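Local coordinates for phytochromobilin synthase (Solanum lycopersicum, PDB 6KME), which binds biliverdin IX alpha and, as a member of the HY2 family, probably reduces it to phytochromobilin with electrons from ferredoxin, at residues T233-K238 with F261-V266; L161-K166 with V179-F184; E107-I112 with E140-K145. The protein carries 1 engineered substitution. All blocks are in the same frame, centred on the assembly; numbering follows the deposited sequence.

Contact 1 of 3, residues T233-K238 with F261-V266; sequences TWRSEK and FLFNGV. With BLA (biliverdine IX alpha), chain B.
T233 and S236, one turn apart near the end of helix 218-238, face V266 and F263, with CA atoms 5.7 Å apart for T233 and V266. The second segment leaves helical geometry at F263, where helix 251-262 has run out, and folds into a type II beta turn from F263 to V266. V266 N donates to F263 O at 3.1 Å to close that turn, and G265 takes a positive phi at its third position. The turn brings the side chains of both F263 and V266 up to the helix.

F263 makes the largest single contribution to the packing. R235 CB sits over one face of its ring, 3.8 Å from the centroid and 18° off the normal, a CH-pi contact; L262 CB backs the opposite face. Because the R235 chain bends at chi3 (66°), its guanidinium turns back beside the same phenyl ring, with F263 CE1 over one face of the group and the two planes 61° apart. S236 approaches the ring obliquely, its CA 3.8 Å from F263 CD2. Farther along the helix face, V266 CG2 touches two hydroxyls, 3.7 Å from T233 OG1 and 3.8 Å from S236 OG; T233 OG1 is itself bonded to H229 O.

Biliverdin lies on the other side of R235. Its methyl CMB meets the guanidinium face opposite F263, 3.4 Å from R235 NH2, while its oxygen OB lies near the plane of the W234 indole, at the edge. The R235 charge is paired with D239, and the group also bonds to Y231 and N116, the latter in turn a donor to biliverdin. R235 is therefore gripped by D239, Y231 and N116, while its faces meet F263 CE1 and the biliverdin methyl, so the apolar packing of F263 probably limits how far this pocket residue can tilt.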
loop_
_atom_site.group_PDB
_atom_site.type_symbol
_atom_site.label_atom_id
_atom_site.label_comp_id
_atom_site.label_asym_id
_atom_site.label_seq_id
_atom_site.Cartn_x
_atom_site.Cartn_y
_atom_site.Cartn_z
ATOM N N THR A 233 4.264 4.294 -9.860
ATOM C CA THR A 233 3.773 4.237 -11.229
ATOM C C THR A 233 2.887 3.016 -11.432
ATOM O O THR A 233 1.808 3.115 -12.036
ATOM C CB THR A 233 4.948 4.221 -12.201
ATOM O OG1 THR A 233 5.665 5.461 -12.112
ATOM C CG2 THR A 233 4.447 4.025 -13.623
ATOM N N TRP A 234 3.320 1.858 -10.924
ATOM C CA TRP A 234 2.489 0.657 -11.006
ATOM C C TRP A 234 1.133 0.886 -10.353
ATOM O O TRP A 234 0.083 0.676 -10.977
ATOM C CB TRP A 234 3.194 -0.534 -10.351
ATOM C CG TRP A 234 2.248 -1.679 -10.134
ATOM C CD1 TRP A 234 1.610 -2.016 -8.966
ATOM C CD2 TRP A 234 1.778 -2.606 -11.129
ATOM N NE1 TRP A 234 0.789 -3.107 -9.174
ATOM C CE2 TRP A 234 0.880 -3.491 -10.489
ATOM C CE3 TRP A 234 2.054 -2.788 -12.491
ATOM C CZ2 TRP A 234 0.238 -4.536 -11.172
ATOM C CZ3 TRP A 234 1.416 -3.837 -13.170
ATOM C CH2 TRP A 234 0.520 -4.691 -12.505
ATOM N N ARG A 235 1.136 1.341 -9.095
ATOM C CA ARG A 235 -0.112 1.472 -8.352
ATOM C C ARG A 235 -1.003 2.555 -8.936
ATOM O O ARG A 235 -2.228 2.384 -8.999
ATOM C CB ARG A 235 0.183 1.733 -6.868
ATOM C CG ARG A 235 0.814 0.529 -6.158
ATOM C CD ARG A 235 0.727 0.635 -4.632
ATOM N NE ARG A 235 -0.663 0.559 -4.183
ATOM C CZ ARG A 235 -1.062 0.832 -2.946
ATOM N NH1 ARG A 235 -0.170 1.186 -2.019
ATOM N NH2 ARG A 235 -2.348 0.750 -2.637
ATOM N N SER A 236 -0.431 3.670 -9.395
ATOM C CA SER A 236 -1.317 4.697 -9.928
ATOM C C SER A 236 -1.988 4.241 -11.217
ATOM O O SER A 236 -3.071 4.735 -11.544
ATOM C CB SER A 236 -0.571 6.022 -10.129
ATOM O OG SER A 236 0.315 5.942 -11.215
ATOM N N GLU A 237 -1.404 3.277 -11.930
ATOM C CA GLU A 237 -2.022 2.748 -13.146
ATOM C C GLU A 237 -2.993 1.594 -12.879
ATOM O O GLU A 237 -4.039 1.515 -13.530
ATOM C CB GLU A 237 -0.937 2.291 -14.133
ATOM C CG GLU A 237 -1.465 1.847 -15.514
ATOM C CD GLU A 237 -1.899 3.017 -16.402
ATOM O OE1 GLU A 237 -1.279 4.097 -16.330
ATOM O OE2 GLU A 237 -2.866 2.852 -17.177
ATOM N N LYS A 238 -2.685 0.699 -11.932
ATOM C CA LYS A 238 -3.347 -0.605 -11.858
ATOM C C LYS A 238 -3.978 -0.975 -10.512
ATOM O O LYS A 238 -4.525 -2.083 -10.407
ATOM C CB LYS A 238 -2.350 -1.720 -12.240
ATOM C CG LYS A 238 -1.923 -1.732 -13.722
ATOM C CD LYS A 238 -3.136 -1.863 -14.641
ATOM C CE LYS A 238 -2.763 -2.038 -16.111
ATOM N NZ LYS A 238 -3.982 -1.956 -16.987
ATOM N N PHE A 261 -2.435 12.649 -5.085
ATOM C CA PHE A 261 -2.569 12.432 -3.643
ATOM C C PHE A 261 -2.156 11.016 -3.259
ATOM O O PHE A 261 -1.137 10.849 -2.578
ATOM C CB PHE A 261 -3.988 12.760 -3.163
ATOM C CG PHE A 261 -4.186 12.543 -1.691
ATOM C CD1 PHE A 261 -3.735 13.489 -0.772
ATOM C CD2 PHE A 261 -4.771 11.366 -1.218
ATOM C CE1 PHE A 261 -3.892 13.291 0.585
ATOM C CE2 PHE A 261 -4.939 11.158 0.138
ATOM C CZ PHE A 261 -4.495 12.122 1.048
ATOM N N LEU A 262 -2.900 9.986 -3.677
ATOM C CA LEU A 262 -2.618 8.637 -3.190
ATOM C C LEU A 262 -1.224 8.194 -3.586
ATOM O O LEU A 262 -0.513 7.576 -2.788
ATOM C CB LEU A 262 -3.654 7.641 -3.733
ATOM C CG LEU A 262 -5.085 7.854 -3.218
ATOM C CD1 LEU A 262 -6.038 6.940 -3.960
ATOM C CD2 LEU A 262 -5.160 7.593 -1.700
ATOM N N PHE A 263 -0.818 8.477 -4.820
ATOM C CA PHE A 263 0.501 8.084 -5.288
ATOM C C PHE A 263 1.281 9.306 -5.723
ATOM O O PHE A 263 2.052 9.278 -6.680
ATOM C CB PHE A 263 0.371 7.001 -6.357
ATOM C CG PHE A 263 -0.419 5.841 -5.840
ATOM C CD1 PHE A 263 0.087 5.077 -4.797
ATOM C CD2 PHE A 263 -1.711 5.618 -6.260
ATOM C CE1 PHE A 263 -0.659 4.051 -4.245
ATOM C CE2 PHE A 263 -2.467 4.592 -5.721
ATOM C CZ PHE A 263 -1.941 3.810 -4.711
ATOM N N ASN A 264 1.068 10.398 -4.982
ATOM C CA ASN A 264 1.879 11.601 -5.104
ATOM C C ASN A 264 3.351 11.223 -5.191
ATOM O O ASN A 264 3.839 10.391 -4.420
ATOM C CB ASN A 264 1.625 12.514 -3.899
ATOM C CG ASN A 264 2.509 13.741 -3.899
ATOM O OD1 ASN A 264 3.639 13.694 -3.428
ATOM N ND2 ASN A 264 1.992 14.851 -4.411
ATOM N N GLY A 265 4.041 11.806 -6.163
ATOM C CA GLY A 265 5.402 11.447 -6.490
ATOM C C GLY A 265 5.539 10.757 -7.832
ATOM O O GLY A 265 6.648 10.725 -8.390
ATOM N N VAL A 266 4.452 10.197 -8.370
ATOM C CA VAL A 266 4.537 9.627 -9.710
ATOM C C VAL A 266 4.925 10.708 -10.720
ATOM O O VAL A 266 5.630 10.429 -11.697
ATOM C CB VAL A 266 3.212 8.915 -10.076
ATOM C CG1 VAL A 266 2.082 9.906 -10.107
ATOM C CG2 VAL A 266 3.342 8.211 -11.398
HETATM C CHA BLA B . -9.443 -6.200 -4.809
HETATM N NA BLA B . -7.171 -5.206 -4.055
HETATM C C1A BLA B . -7.938 -6.246 -4.605
HETATM C C2A BLA B . -7.020 -7.334 -4.946
HETATM C C3A BLA B . -5.673 -6.893 -4.580
HETATM C C4A BLA B . -5.793 -5.572 -4.033
HETATM C CMA BLA B . -4.345 -7.644 -4.701
HETATM C CAA BLA B . -7.500 -8.656 -5.609
HETATM C CBA BLA B . -7.682 -8.429 -7.085
HETATM C CGA BLA B . -6.345 -8.719 -7.861
HETATM O O1A BLA B . -5.919 -9.805 -7.597
HETATM O O2A BLA B . -6.005 -7.819 -8.571
HETATM C CHB BLA B . -4.693 -4.663 -3.467
HETATM N NB BLA B . -2.831 -4.943 -5.004
HETATM C C1B BLA B . -3.448 -4.253 -3.934
HETATM C C2B BLA B . -2.226 -3.457 -3.306
HETATM C C3B BLA B . -1.131 -3.518 -4.159
HETATM C C4B BLA B . -1.527 -4.448 -5.309
HETATM C CMB BLA B . -2.446 -2.573 -2.091
HETATM O OB BLA B . -0.953 -4.751 -6.342
HETATM C CAB BLA B . 0.289 -3.018 -4.254
HETATM C CBB BLA B . 1.304 -3.049 -5.148
HETATM N NC BLA B . -9.334 -1.283 -2.830
HETATM C C1C BLA B . -8.528 -0.291 -2.225
HETATM C C2C BLA B . -9.381 0.985 -2.219
HETATM C C3C BLA B . -10.607 0.667 -2.804
HETATM C C4C BLA B . -10.608 -0.824 -3.218
HETATM C CMC BLA B . -8.780 2.267 -1.629
HETATM O OC BLA B . -7.410 -0.618 -1.859
HETATM C CAC BLA B . -11.743 1.605 -3.009
HETATM C CBC BLA B . -11.818 2.927 -3.279
HETATM C CHD BLA B . -11.478 -1.690 -3.824
HETATM N ND BLA B . -10.084 -3.846 -4.171
HETATM C C1D BLA B . -11.196 -3.117 -4.260
HETATM C C2D BLA B . -12.342 -3.880 -4.900
HETATM C C3D BLA B . -11.860 -5.143 -5.194
HETATM C C4D BLA B . -10.373 -5.176 -4.737
HETATM C CMD BLA B . -13.692 -3.216 -5.097
HETATM C CAD BLA B . -12.506 -6.374 -5.841
HETATM C CBD BLA B . -12.766 -6.219 -7.327
HETATM C CGD BLA B . -11.462 -6.192 -8.240
HETATM O O1D BLA B . -11.479 -5.245 -9.007
HETATM O O2D BLA B . -10.685 -7.113 -8.022
#

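Contact 2 of 3, residues L161-K166 with V179-F184; sequences LPWGGK and VIWTRF. With BLA (biliverdine IX alpha), chain B.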
loop_
_atom_site.group_PDB
_atom_site.type_symbol
_atom_site.label_atom_id
_atom_site.label_comp_id
_atom_site.label_asym_id
_atom_site.label_seq_id
_atom_site.Cartn_x
_atom_site.Cartn_y
_atom_site.Cartn_z
ATOM N N LEU A 161 -5.763 -14.864 9.531
ATOM C CA LEU A 161 -6.313 -14.170 8.365
ATOM C C LEU A 161 -5.811 -14.925 7.140
ATOM O O LEU A 161 -4.727 -14.624 6.611
ATOM C CB LEU A 161 -5.887 -12.699 8.335
ATOM C CG LEU A 161 -6.368 -11.789 9.481
ATOM C CD1 LEU A 161 -5.629 -10.448 9.520
ATOM C CD2 LEU A 161 -7.883 -11.554 9.394
ATOM N N PRO A 162 -6.580 -15.889 6.635
ATOM C CA PRO A 162 -6.044 -16.827 5.640
ATOM C C PRO A 162 -5.789 -16.193 4.280
ATOM O O PRO A 162 -6.426 -15.209 3.887
ATOM C CB PRO A 162 -7.139 -17.895 5.548
ATOM C CG PRO A 162 -8.392 -17.169 5.926
ATOM C CD PRO A 162 -7.975 -16.199 6.997
ATOM N N TRP A 163 -4.857 -16.805 3.548
ATOM C CA TRP A 163 -4.533 -16.383 2.184
ATOM C C TRP A 163 -5.795 -16.138 1.357
ATOM O O TRP A 163 -6.707 -16.968 1.324
ATOM C CB TRP A 163 -3.661 -17.457 1.528
ATOM C CG TRP A 163 -3.119 -17.094 0.185
ATOM C CD1 TRP A 163 -3.425 -17.693 -1.017
ATOM C CD2 TRP A 163 -2.159 -16.068 -0.108
ATOM N NE1 TRP A 163 -2.718 -17.094 -2.033
ATOM C CE2 TRP A 163 -1.941 -16.089 -1.506
ATOM C CE3 TRP A 163 -1.471 -15.122 0.675
ATOM C CZ2 TRP A 163 -1.057 -15.214 -2.137
ATOM C CZ3 TRP A 163 -0.600 -14.251 0.046
ATOM C CH2 TRP A 163 -0.395 -14.306 -1.349
ATOM N N GLY A 164 -5.846 -14.986 0.690
ATOM C CA GLY A 164 -7.028 -14.582 -0.061
ATOM C C GLY A 164 -7.277 -15.362 -1.343
ATOM O O GLY A 164 -8.363 -15.228 -1.920
ATOM N N GLY A 165 -6.326 -16.168 -1.793
ATOM C CA GLY A 165 -6.488 -16.932 -3.024
ATOM C C GLY A 165 -5.750 -16.300 -4.191
ATOM O O GLY A 165 -4.891 -15.426 -4.028
ATOM N N LYS A 166 -6.108 -16.750 -5.395
ATOM C CA LYS A 166 -5.438 -16.277 -6.600
ATOM C C LYS A 166 -5.557 -14.762 -6.738
ATOM O O LYS A 166 -6.592 -14.167 -6.412
ATOM C CB LYS A 166 -6.022 -16.974 -7.838
ATOM C CG LYS A 166 -5.772 -18.477 -7.866
ATOM C CD LYS A 166 -6.474 -19.152 -9.070
ATOM C CE LYS A 166 -6.418 -20.674 -8.937
ATOM N NZ LYS A 166 -7.146 -21.358 -10.022
ATOM N N VAL A 179 3.235 -10.395 4.013
ATOM C CA VAL A 179 2.016 -9.753 3.525
ATOM C C VAL A 179 0.787 -10.480 4.059
ATOM O O VAL A 179 0.748 -11.715 4.150
ATOM C CB VAL A 179 1.984 -9.698 1.987
ATOM C CG1 VAL A 179 1.989 -11.129 1.371
ATOM C CG2 VAL A 179 0.766 -8.925 1.513
ATOM N N ILE A 180 -0.201 -9.702 4.466
ATOM C CA ILE A 180 -1.533 -10.211 4.748
ATOM C C ILE A 180 -2.397 -9.861 3.542
ATOM O O ILE A 180 -2.742 -8.694 3.328
ATOM C CB ILE A 180 -2.107 -9.623 6.042
ATOM C CG1 ILE A 180 -1.276 -10.083 7.239
ATOM C CG2 ILE A 180 -3.588 -10.016 6.197
ATOM C CD1 ILE A 180 -1.608 -9.340 8.514
ATOM N N TRP A 181 -2.714 -10.872 2.739
ATOM C CA TRP A 181 -3.650 -10.753 1.625
ATOM C C TRP A 181 -4.774 -11.715 1.971
ATOM O O TRP A 181 -4.534 -12.920 2.112
ATOM C CB TRP A 181 -2.973 -11.081 0.287
ATOM C CG TRP A 181 -3.894 -11.690 -0.765
ATOM C CD1 TRP A 181 -3.761 -12.911 -1.378
ATOM C CD2 TRP A 181 -5.085 -11.096 -1.305
ATOM N NE1 TRP A 181 -4.797 -13.107 -2.277
ATOM C CE2 TRP A 181 -5.618 -12.007 -2.251
ATOM C CE3 TRP A 181 -5.743 -9.874 -1.093
ATOM C CZ2 TRP A 181 -6.792 -11.740 -2.967
ATOM C CZ3 TRP A 181 -6.905 -9.608 -1.807
ATOM C CH2 TRP A 181 -7.420 -10.541 -2.734
ATOM N N THR A 182 -5.976 -11.181 2.200
ATOM C CA THR A 182 -7.037 -11.999 2.769
ATOM C C THR A 182 -8.394 -11.473 2.324
ATOM O O THR A 182 -8.554 -10.299 1.975
ATOM C CB THR A 182 -6.935 -12.063 4.317
ATOM O OG1 THR A 182 -7.815 -13.068 4.838
ATOM C CG2 THR A 182 -7.260 -10.715 4.994
ATOM N N ARG A 183 -9.358 -12.387 2.308
ATOM C CA ARG A 183 -10.772 -12.103 2.131
ATOM C C ARG A 183 -11.514 -12.768 3.278
ATOM O O ARG A 183 -11.213 -13.915 3.627
ATOM C CB ARG A 183 -11.306 -12.666 0.785
ATOM C CG ARG A 183 -10.576 -12.208 -0.484
ATOM C CD ARG A 183 -11.111 -12.995 -1.712
ATOM N NE ARG A 183 -10.422 -12.672 -2.972
ATOM C CZ ARG A 183 -10.836 -11.769 -3.856
ATOM N NH1 ARG A 183 -11.946 -11.066 -3.636
ATOM N NH2 ARG A 183 -10.143 -11.562 -4.968
ATOM N N PHE A 184 -12.482 -12.068 3.869
ATOM C CA PHE A 184 -13.260 -12.702 4.925
ATOM C C PHE A 184 -14.597 -11.993 5.071
ATOM O O PHE A 184 -14.737 -10.823 4.705
ATOM C CB PHE A 184 -12.503 -12.725 6.266
ATOM C CG PHE A 184 -12.077 -11.367 6.768
ATOM C CD1 PHE A 184 -12.962 -10.556 7.468
ATOM C CD2 PHE A 184 -10.769 -10.920 6.577
ATOM C CE1 PHE A 184 -12.548 -9.297 7.958
ATOM C CE2 PHE A 184 -10.358 -9.674 7.055
ATOM C CZ PHE A 184 -11.248 -8.863 7.742
HETATM C CHA BLA B . -9.443 -6.200 -4.809
HETATM N NA BLA B . -7.171 -5.206 -4.055
HETATM C C1A BLA B . -7.938 -6.246 -4.605
HETATM C C2A BLA B . -7.020 -7.334 -4.946
HETATM C C3A BLA B . -5.673 -6.893 -4.580
HETATM C C4A BLA B . -5.793 -5.572 -4.033
HETATM C CMA BLA B . -4.345 -7.644 -4.701
HETATM C CAA BLA B . -7.500 -8.656 -5.609
HETATM C CBA BLA B . -7.682 -8.429 -7.085
HETATM C CGA BLA B . -6.345 -8.719 -7.861
HETATM O O1A BLA B . -5.919 -9.805 -7.597
HETATM O O2A BLA B . -6.005 -7.819 -8.571
HETATM C CHB BLA B . -4.693 -4.663 -3.467
HETATM N NB BLA B . -2.831 -4.943 -5.004
HETATM C C1B BLA B . -3.448 -4.253 -3.934
HETATM C C2B BLA B . -2.226 -3.457 -3.306
HETATM C C3B BLA B . -1.131 -3.518 -4.159
HETATM C C4B BLA B . -1.527 -4.448 -5.309
HETATM C CMB BLA B . -2.446 -2.573 -2.091
HETATM O OB BLA B . -0.953 -4.751 -6.342
HETATM C CAB BLA B . 0.289 -3.018 -4.254
HETATM C CBB BLA B . 1.304 -3.049 -5.148
HETATM N NC BLA B . -9.334 -1.283 -2.830
HETATM C C1C BLA B . -8.528 -0.291 -2.225
HETATM C C2C BLA B . -9.381 0.985 -2.219
HETATM C C3C BLA B . -10.607 0.667 -2.804
HETATM C C4C BLA B . -10.608 -0.824 -3.218
HETATM C CMC BLA B . -8.780 2.267 -1.629
HETATM O OC BLA B . -7.410 -0.618 -1.859
HETATM C CAC BLA B . -11.743 1.605 -3.009
HETATM C CBC BLA B . -11.818 2.927 -3.279
HETATM C CHD BLA B . -11.478 -1.690 -3.824
HETATM N ND BLA B . -10.084 -3.846 -4.171
HETATM C C1D BLA B . -11.196 -3.117 -4.260
HETATM C C2D BLA B . -12.342 -3.880 -4.900
HETATM C C3D BLA B . -11.860 -5.143 -5.194
HETATM C C4D BLA B . -10.373 -5.176 -4.737
HETATM C CMD BLA B . -13.692 -3.216 -5.097
HETATM C CAD BLA B . -12.506 -6.374 -5.841
HETATM C CBD BLA B . -12.766 -6.219 -7.327
HETATM C CGD BLA B . -11.462 -6.192 -8.240
HETATM O O1D BLA B . -11.479 -5.245 -9.007
HETATM O O2D BLA B . -10.685 -7.113 -8.022
HETATM O O HOH W 1 -2.979 -13.612 4.193
HETATM O O HOH W 2 -9.161 -15.671 2.419
HETATM O O HOH W 3 -8.712 -14.424 -4.713
HETATM O O HOH W 4 -7.781 -11.604 -6.663
#
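W181 O is approached by three groups. Water 1 donates to it at 2.7 Å and also reaches L161 O, G164 N makes a weak bond bent to 129°, and W163 CA adds a CA-H...O contact. Next, T182 OG1 donates to P162 O at 2.7 Å; with OG1 anti to the backbone N (chi1 -169°), the hydroxyl faces the crossing loop. Strand 180-185, at the edge of the central sheet, is thus tied to residues 161-166 by a hydroxyl bond and one weak backbone bond, not by regular strand pairing.

The W181 indole organises the rest. NE1 donates nearly straight (171°) to G165 O at 2.9 Å, a bond lying in the ring plane. The edge carrying CD1 points into the face of W163 in a T-shaped pair, the W163 six-membered and W181 five-membered ring centroids 4.6 Å apart, while W163 NE1 is bonded to F299 O. G164 CA packs over one indole face, 3.7 Å from the five-membered ring's centroid, where a CB would collide with CE2; biliverdin methyl CMA occupies the opposite face. A leucine in place of W181 would probably leave G165 O without its donor and the W163 face without its edge partner.

The indole thus couples the loop's polar backbone to the apolar pigment surface; separately, water 4, accepting weakly from R183 NH2, donates to K166 O and, at 2.8 Å, to propionate O1A.

Contact 3 of 3, residues E107-I112 with E140-K145; sequences EFDLPI and EDYKEK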
loop_
_atom_site.group_PDB
_atom_site.type_symbol
_atom_site.label_atom_id
_atom_site.label_comp_id
_atom_site.label_asym_id
_atom_site.label_seq_id
_atom_site.Cartn_x
_atom_site.Cartn_y
_atom_site.Cartn_z
ATOM N N GLU A 107 16.361 8.886 0.822
ATOM C CA GLU A 107 17.554 8.631 1.624
ATOM C C GLU A 107 17.369 7.474 2.608
ATOM O O GLU A 107 18.363 6.922 3.092
ATOM C CB GLU A 107 17.952 9.901 2.386
ATOM C CG GLU A 107 18.500 11.032 1.514
ATOM C CD GLU A 107 17.426 11.775 0.723
ATOM O OE1 GLU A 107 16.223 11.644 1.051
ATOM O OE2 GLU A 107 17.793 12.498 -0.230
ATOM N N PHE A 108 16.134 7.103 2.923
ATOM C CA PHE A 108 15.839 6.058 3.902
ATOM C C PHE A 108 15.162 4.898 3.188
ATOM O O PHE A 108 13.969 4.964 2.872
ATOM C CB PHE A 108 14.967 6.617 5.016
ATOM C CG PHE A 108 15.573 7.813 5.696
ATOM C CD1 PHE A 108 16.433 7.653 6.773
ATOM C CD2 PHE A 108 15.319 9.091 5.231
ATOM C CE1 PHE A 108 17.003 8.752 7.392
ATOM C CE2 PHE A 108 15.890 10.197 5.839
ATOM C CZ PHE A 108 16.737 10.029 6.922
ATOM N N ASP A 109 15.912 3.813 2.969
ATOM C CA ASP A 109 15.418 2.719 2.127
ATOM C C ASP A 109 14.393 1.823 2.828
ATOM O O ASP A 109 14.322 0.616 2.553
ATOM C CB ASP A 109 16.599 1.876 1.631
ATOM C CG ASP A 109 17.258 1.069 2.740
ATOM O OD1 ASP A 109 17.118 1.435 3.928
ATOM O OD2 ASP A 109 17.921 0.060 2.412
ATOM N N LEU A 110 13.568 2.414 3.693
ATOM C CA LEU A 110 12.547 1.673 4.428
ATOM C C LEU A 110 11.532 1.017 3.495
ATOM O O LEU A 110 11.258 1.517 2.397
ATOM C CB LEU A 110 11.783 2.601 5.374
ATOM C CG LEU A 110 12.481 3.043 6.647
ATOM C CD1 LEU A 110 11.990 4.427 7.035
ATOM C CD2 LEU A 110 12.193 2.025 7.734
ATOM N N PRO A 111 10.914 -0.075 3.938
ATOM C CA PRO A 111 9.712 -0.556 3.260
ATOM C C PRO A 111 8.616 0.501 3.291
ATOM O O PRO A 111 8.579 1.381 4.154
ATOM C CB PRO A 111 9.315 -1.800 4.068
ATOM C CG PRO A 111 10.585 -2.269 4.705
ATOM C CD PRO A 111 11.370 -1.000 4.996
ATOM N N ILE A 112 7.721 0.408 2.314
ATOM C CA ILE A 112 6.526 1.241 2.258
ATOM C C ILE A 112 5.421 0.568 3.066
ATOM O O ILE A 112 5.048 -0.575 2.785
ATOM C CB ILE A 112 6.095 1.470 0.805
ATOM C CG1 ILE A 112 7.111 2.391 0.124
ATOM C CG2 ILE A 112 4.685 2.022 0.760
ATOM C CD1 ILE A 112 7.014 2.421 -1.399
ATOM N N GLU A 140 19.231 -11.314 -1.839
ATOM C CA GLU A 140 18.937 -11.630 -0.448
ATOM C C GLU A 140 19.200 -10.500 0.542
ATOM O O GLU A 140 18.639 -10.537 1.640
ATOM C CB GLU A 140 19.741 -12.863 -0.003
ATOM N N ASP A 141 20.025 -9.506 0.193
ATOM C CA ASP A 141 20.502 -8.545 1.191
ATOM C C ASP A 141 19.351 -7.749 1.809
ATOM O O ASP A 141 19.215 -7.689 3.038
ATOM C CB ASP A 141 21.532 -7.604 0.564
ATOM C CG ASP A 141 22.898 -8.256 0.395
ATOM O OD1 ASP A 141 23.220 -9.181 1.171
ATOM O OD2 ASP A 141 23.653 -7.838 -0.512
ATOM N N TYR A 142 18.505 -7.140 0.970
ATOM C CA TYR A 142 17.414 -6.305 1.475
ATOM C C TYR A 142 16.412 -7.126 2.278
ATOM O O TYR A 142 15.881 -6.653 3.291
ATOM C CB TYR A 142 16.712 -5.593 0.313
ATOM C CG TYR A 142 15.695 -4.534 0.722
ATOM C CD1 TYR A 142 16.089 -3.219 0.986
ATOM C CD2 TYR A 142 14.343 -4.842 0.833
ATOM C CE1 TYR A 142 15.154 -2.244 1.352
ATOM C CE2 TYR A 142 13.399 -3.875 1.202
ATOM C CZ TYR A 142 13.814 -2.585 1.464
ATOM O OH TYR A 142 12.884 -1.646 1.828
ATOM N N LYS A 143 16.126 -8.355 1.830
ATOM C CA LYS A 143 15.153 -9.192 2.526
ATOM C C LYS A 143 15.632 -9.528 3.936
ATOM O O LYS A 143 14.854 -9.465 4.896
ATOM C CB LYS A 143 14.881 -10.467 1.716
ATOM C CG LYS A 143 13.939 -11.458 2.392
ATOM C CD LYS A 143 13.931 -12.793 1.659
ATOM C CE LYS A 143 12.913 -13.768 2.247
ATOM N NZ LYS A 143 13.252 -15.177 1.866
ATOM N N GLU A 144 16.913 -9.872 4.082
ATOM C CA GLU A 144 17.459 -10.143 5.407
ATOM C C GLU A 144 17.513 -8.878 6.255
ATOM O O GLU A 144 17.251 -8.921 7.462
ATOM C CB GLU A 144 18.849 -10.763 5.281
ATOM C CG GLU A 144 18.811 -12.239 4.940
ATOM C CD GLU A 144 18.133 -13.054 6.024
ATOM O OE1 GLU A 144 18.712 -13.165 7.128
ATOM O OE2 GLU A 144 17.016 -13.564 5.781
ATOM N N LYS A 145 17.848 -7.747 5.635
ATOM C CA LYS A 145 17.974 -6.491 6.365
ATOM C C LYS A 145 16.676 -6.123 7.085
ATOM O O LYS A 145 16.701 -5.576 8.193
ATOM C CB LYS A 145 18.394 -5.388 5.386
ATOM C CG LYS A 145 18.506 -3.993 5.959
ATOM C CD LYS A 145 18.839 -2.981 4.863
ATOM C CE LYS A 145 19.144 -1.605 5.452
ATOM N NZ LYS A 145 19.538 -0.594 4.423
#
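D109, P111, Y142 and K145 join a connection between sheet strands to a peripheral helix in the alpha/beta/alpha sandwich of the ferredoxin-dependent bilin reductases, whose central antiparallel sheet lies between helices. Residues 107-112 lead into strand 112-119, and residues 140-145 open helix 141-147. The backbones stay apart, D109 CA and Y142 CA being 9.3 Å from each other, so long side chains from the helix span the interval.

The neutral hydrogen bonding centres on the buried Y142 hydroxyl. OH donates to D109 O at 2.8 Å, with the donor tilted 22° from the carbonyl plane. Y142 OH also accepts from L133 N, so it is used both as donor and as acceptor and joins two connecting segments of the sheet. With CG anti to the backbone N (chi1 -171°), the phenol reaches out from the helix to the D109 carbonyl.

Van der Waals and aromatic packing surrounds the same ring. The P111 ring crosses the end of the phenol, its CD 3.6 Å from Y142 OH, and also touches Y146 and Y147. H134 forms an edge-to-face pair with the Y142 ring, and the D109 carboxylate slides past that ring with its plane almost perpendicular, OD2 coming to 3.8 Å from Y142 CE1.

The ionic part lies nearer the surface. K145, extended beyond CG, meets the D109 carboxylate from the opposite direction in a salt bridge. The other carboxylate oxygen, OD1, is bonded to Y146 OH, and these two partners would restrain rotation of the carboxylate about CB-CG. In the salt bridge, K145 NZ meets D109 OD2 at 2.7 Å on the syn side, 18° out of the carboxylate plane.

From the N terminus the three contacts follow one another in series, neither nested nor crossing. Contact 3 closes first, around neighbouring sheet strands 112-119 and 123-131, and fixes helix 141-147 to the start of that pair. Contact 2 then closes a loop of 12 residues, including short strand 167-168, against edge strand 180-185. Contact 1 comes last, joining the end of helix 218-238 to the turn after helix 251-262, with helix 242-249 in the intervening chain. Contacts 1 and 2 lie on opposite sides of the chain's centre, their own centres about 23 Å apart, yet both touch biliverdin. Contact 3 touches neither contact 1 nor contact 2; its nearest atoms are about 6 Å from those of contact 1.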